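Side-chain contact in aldehyde dehydrogenase (Listeria monocytogenes, PDB 3K9D), which probably oxidises aldehydes with NAD or NADP as electron acceptor: residues A[235-240]-A[272-277]. Sequence-based numbering, arbitrary orientation.
Sequences AVKHIL and RKQGAH
Q274 reaches from just past the end of helix 261-273 across to helix 232-243, where V236, K237 and L240 receive it, and every close approach between the two segments involves this glutamine. Van der Waals packing makes up most of the contact. L240 brings its CD1 methyl to 3.6 Å from Q274 CB and to 3.5 Å from Q274 O, so a branched leucine fills the angle between the glutamine's stem and its backbone. One turn earlier, V236 meets the outer half of the same side chain. Its CG1 stands opposite the backbone N (chi1 175°) and lies 3.6 Å from Q274 CD, while V236 CB is 3.5 Å from Q274 NE2. Both aliphatic residues also touch F271, which extends this packing onto helix 261-273.

The amide end behaves differently. Extended beyond CG (chi2 -164°), Q274 carries its OE1 to 3.3 Å from K237 CA, over the helix backbone. K237 N is 3.4 Å from OE1, but the angle is too poor for a hydrogen bond. The amide is held through NE2, which bonds to P233 O in the first turn of helix 232-243 and to E270 OE2 in the last turn of helix 261-273. K237 NZ makes salt bridges with D241 and with E451 and E453 of the second subunit, which suits a long charged chain at this interface.

G275 (phi 113°) is the C' residue of a Schellman motif leading into strand 276-278; a CB here would jam against Q274 O, so glycine fits. Glutamine suits the preceding position because its methylenes can pack on V236 and L240 while its NH2 serves a backbone carbonyl. The chemistry thus implies a join between two helices made by van der Waals packing and oriented by amide hydrogen bonds just beyond it.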
ATOM      1  N   ALA A 235      -0.977 -32.214  17.025  1.00 17.92           N
ATOM      2  CA  ALA A 235       0.035 -31.185  16.739  1.00 16.06           C
ATOM      3  C   ALA A 235       1.105 -31.738  15.809  1.00 19.69           C
ATOM      4  O   ALA A 235       1.477 -31.079  14.847  1.00 23.04           O
ATOM      5  CB  ALA A 235       0.672 -30.625  18.020  1.00 16.11           C
ATOM      6  N   VAL A 236       1.561 -32.961  16.081  1.00 12.17           N
ATOM      7  CA  VAL A 236       2.505 -33.648  15.220  1.00 13.39           C
ATOM      8  C   VAL A 236       1.935 -33.889  13.814  1.00 14.29           C
ATOM      9  O   VAL A 236       2.614 -33.623  12.830  1.00 15.54           O
ATOM     10  CB  VAL A 236       3.039 -34.964  15.875  1.00 15.92           C
ATOM     11  CG1 VAL A 236       3.919 -35.722  14.917  1.00 11.66           C
ATOM     12  CG2 VAL A 236       3.835 -34.642  17.151  1.00 15.51           C
ATOM     13  N   LYS A 237       0.689 -34.363  13.730  1.00 14.51           N
ATOM     14  CA  LYS A 237       0.025 -34.648  12.438  1.00 15.36           C
ATOM     15  C   LYS A 237      -0.098 -33.378  11.596  1.00 14.17           C
ATOM     16  O   LYS A 237       0.169 -33.396  10.405  1.00 20.29           O
ATOM     17  CB  LYS A 237      -1.361 -35.259  12.674  1.00 17.58           C
ATOM     18  CG  LYS A 237      -2.174 -35.572  11.430  1.00 16.67           C
ATOM     19  CD  LYS A 237      -3.641 -35.776  11.792  1.00 23.92           C
ATOM     20  CE  LYS A 237      -4.495 -35.966  10.541  1.00 34.67           C
ATOM     21  NZ  LYS A 237      -4.648 -34.695   9.750  1.00 23.97           N
ATOM     22  N   HIS A 238      -0.489 -32.278  12.235  1.00 16.85           N
ATOM     23  CA  HIS A 238      -0.582 -30.982  11.554  1.00 17.12           C
ATOM     24  C   HIS A 238       0.768 -30.506  11.000  1.00 12.39           C
ATOM     25  O   HIS A 238       0.857 -30.124   9.843  1.00 14.63           O
ATOM     26  CB  HIS A 238      -1.212 -29.933  12.464  1.00 16.06           C
ATOM     27  CG  HIS A 238      -2.696 -30.082  12.631  1.00 16.24           C
ATOM     28  ND1 HIS A 238      -3.402 -29.426  13.616  1.00 13.22           N
ATOM     29  CD2 HIS A 238      -3.609 -30.799  11.930  1.00 20.09           C
ATOM     30  CE1 HIS A 238      -4.681 -29.741  13.524  1.00 21.86           C
ATOM     31  NE2 HIS A 238      -4.834 -30.569  12.508  1.00 21.56           N
ATOM     32  N   ILE A 239       1.807 -30.569  11.819  1.00 13.93           N
ATOM     33  CA  ILE A 239       3.151 -30.120  11.431  1.00 19.59           C
ATOM     34  C   ILE A 239       3.665 -30.986  10.275  1.00 19.71           C
ATOM     35  O   ILE A 239       4.259 -30.477   9.330  1.00 20.78           O
ATOM     36  CB  ILE A 239       4.128 -30.157  12.644  1.00 16.54           C
ATOM     37  CG1 ILE A 239       3.699 -29.126  13.700  1.00 18.63           C
ATOM     38  CG2 ILE A 239       5.583 -29.916  12.209  1.00 16.13           C
ATOM     39  CD1 ILE A 239       4.442 -29.207  15.019  1.00 16.46           C
ATOM     40  N   LEU A 240       3.417 -32.293  10.354  1.00 20.74           N
ATOM     41  CA  LEU A 240       3.796 -33.207   9.281  1.00 17.77           C
ATOM     42  C   LEU A 240       2.963 -32.991   8.026  1.00 11.98           C
ATOM     43  O   LEU A 240       3.518 -33.013   6.939  1.00 18.92           O
ATOM     44  CB  LEU A 240       3.753 -34.677   9.732  1.00 16.99           C
ATOM     45  CG  LEU A 240       4.708 -35.017  10.882  1.00 18.43           C
ATOM     46  CD1 LEU A 240       4.577 -36.484  11.226  1.00 10.83           C
ATOM     47  CD2 LEU A 240       6.152 -34.689  10.513  1.00 19.28           C
ATOM     48  N   ARG A 272       8.525 -39.302  16.189  1.00 12.50           N
ATOM     49  CA  ARG A 272       9.025 -40.633  15.767  1.00 18.43           C
ATOM     50  C   ARG A 272       7.975 -41.642  15.310  1.00 15.88           C
ATOM     51  O   ARG A 272       8.121 -42.248  14.243  1.00 22.64           O
ATOM     52  CB  ARG A 272       9.895 -41.253  16.851  1.00 19.83           C
ATOM     53  CG  ARG A 272      11.302 -40.770  16.779  1.00 22.58           C
ATOM     54  CD  ARG A 272      12.140 -41.230  17.958  1.00 29.43           C
ATOM     55  NE  ARG A 272      13.509 -40.783  17.754  1.00 23.09           N
ATOM     56  CZ  ARG A 272      14.382 -40.513  18.719  1.00 36.93           C
ATOM     57  NH1 ARG A 272      14.051 -40.637  19.993  1.00 24.00           N
ATOM     58  NH2 ARG A 272      15.602 -40.115  18.395  1.00 21.62           N
ATOM     59  N   LYS A 273       6.932 -41.819  16.120  1.00 18.07           N
ATOM     60  CA  LYS A 273       5.774 -42.670  15.799  1.00 18.64           C
ATOM     61  C   LYS A 273       5.129 -42.337  14.445  1.00 24.19           C
ATOM     62  O   LYS A 273       4.724 -43.234  13.684  1.00 18.81           O
ATOM     63  CB  LYS A 273       4.718 -42.545  16.916  1.00 22.72           C
ATOM     64  CG  LYS A 273       3.730 -43.706  16.984  1.00 25.66           C
ATOM     65  CD  LYS A 273       2.494 -43.371  17.775  1.00 23.86           C
ATOM     66  CE  LYS A 273       1.416 -44.402  17.442  1.00 35.48           C
ATOM     67  NZ  LYS A 273       0.036 -44.037  17.856  1.00 29.60           N
ATOM     68  N   GLN A 274       5.063 -41.046  14.131  1.00 15.05           N
ATOM     69  CA  GLN A 274       4.392 -40.577  12.923  1.00 11.90           C
ATOM     70  C   GLN A 274       5.324 -40.390  11.716  1.00 20.99           C
ATOM     71  O   GLN A 274       4.905 -39.881  10.670  1.00 19.11           O
ATOM     72  CB  GLN A 274       3.653 -39.274  13.228  1.00 13.45           C
ATOM     73  CG  GLN A 274       2.412 -39.440  14.087  1.00 16.15           C
ATOM     74  CD  GLN A 274       1.504 -38.211  14.057  1.00 18.02           C
ATOM     75  OE1 GLN A 274       1.189 -37.681  12.997  1.00 19.50           O
ATOM     76  NE2 GLN A 274       1.057 -37.785  15.218  1.00 11.03           N
ATOM     77  N   GLY A 275       6.585 -40.780  11.870  1.00 15.73           N
ATOM     78  CA  GLY A 275       7.502 -40.912  10.723  1.00 15.72           C
ATOM     79  C   GLY A 275       8.679 -39.957  10.637  1.00 20.12           C
ATOM     80  O   GLY A 275       9.439 -39.999   9.668  1.00 26.18           O
ATOM     81  N   ALA A 276       8.835 -39.094  11.641  1.00 28.64           N
ATOM     82  CA  ALA A 276       9.974 -38.168  11.694  1.00 19.28           C
ATOM     83  C   ALA A 276      11.278 -38.849  12.116  1.00 24.42           C
ATOM     84  O   ALA A 276      11.296 -39.720  12.999  1.00 20.27           O
ATOM     85  CB  ALA A 276       9.666 -37.003  12.610  1.00 19.72           C
ATOM     86  N   HIS A 277      12.361 -38.444  11.453  1.00 21.34           N
ATOM     87  CA  HIS A 277      13.698 -38.914  11.731  1.00 14.68           C
ATOM     88  C   HIS A 277      14.577 -37.811  12.291  1.00 20.04           C
ATOM     89  O   HIS A 277      14.854 -36.811  11.624  1.00 18.12           O
ATOM     90  CB  HIS A 277      14.350 -39.472  10.465  1.00 20.14           C
ATOM     91  CG  HIS A 277      15.647 -40.172  10.715  1.00 23.76           C
ATOM     92  ND1 HIS A 277      15.750 -41.279  11.531  1.00 21.02           N
ATOM     93  CD2 HIS A 277      16.893 -39.943  10.236  1.00 21.82           C
ATOM     94  CE1 HIS A 277      17.003 -41.696  11.551  1.00 25.15           C
ATOM     95  NE2 HIS A 277      17.714 -40.911  10.760  1.00 17.68           N
TER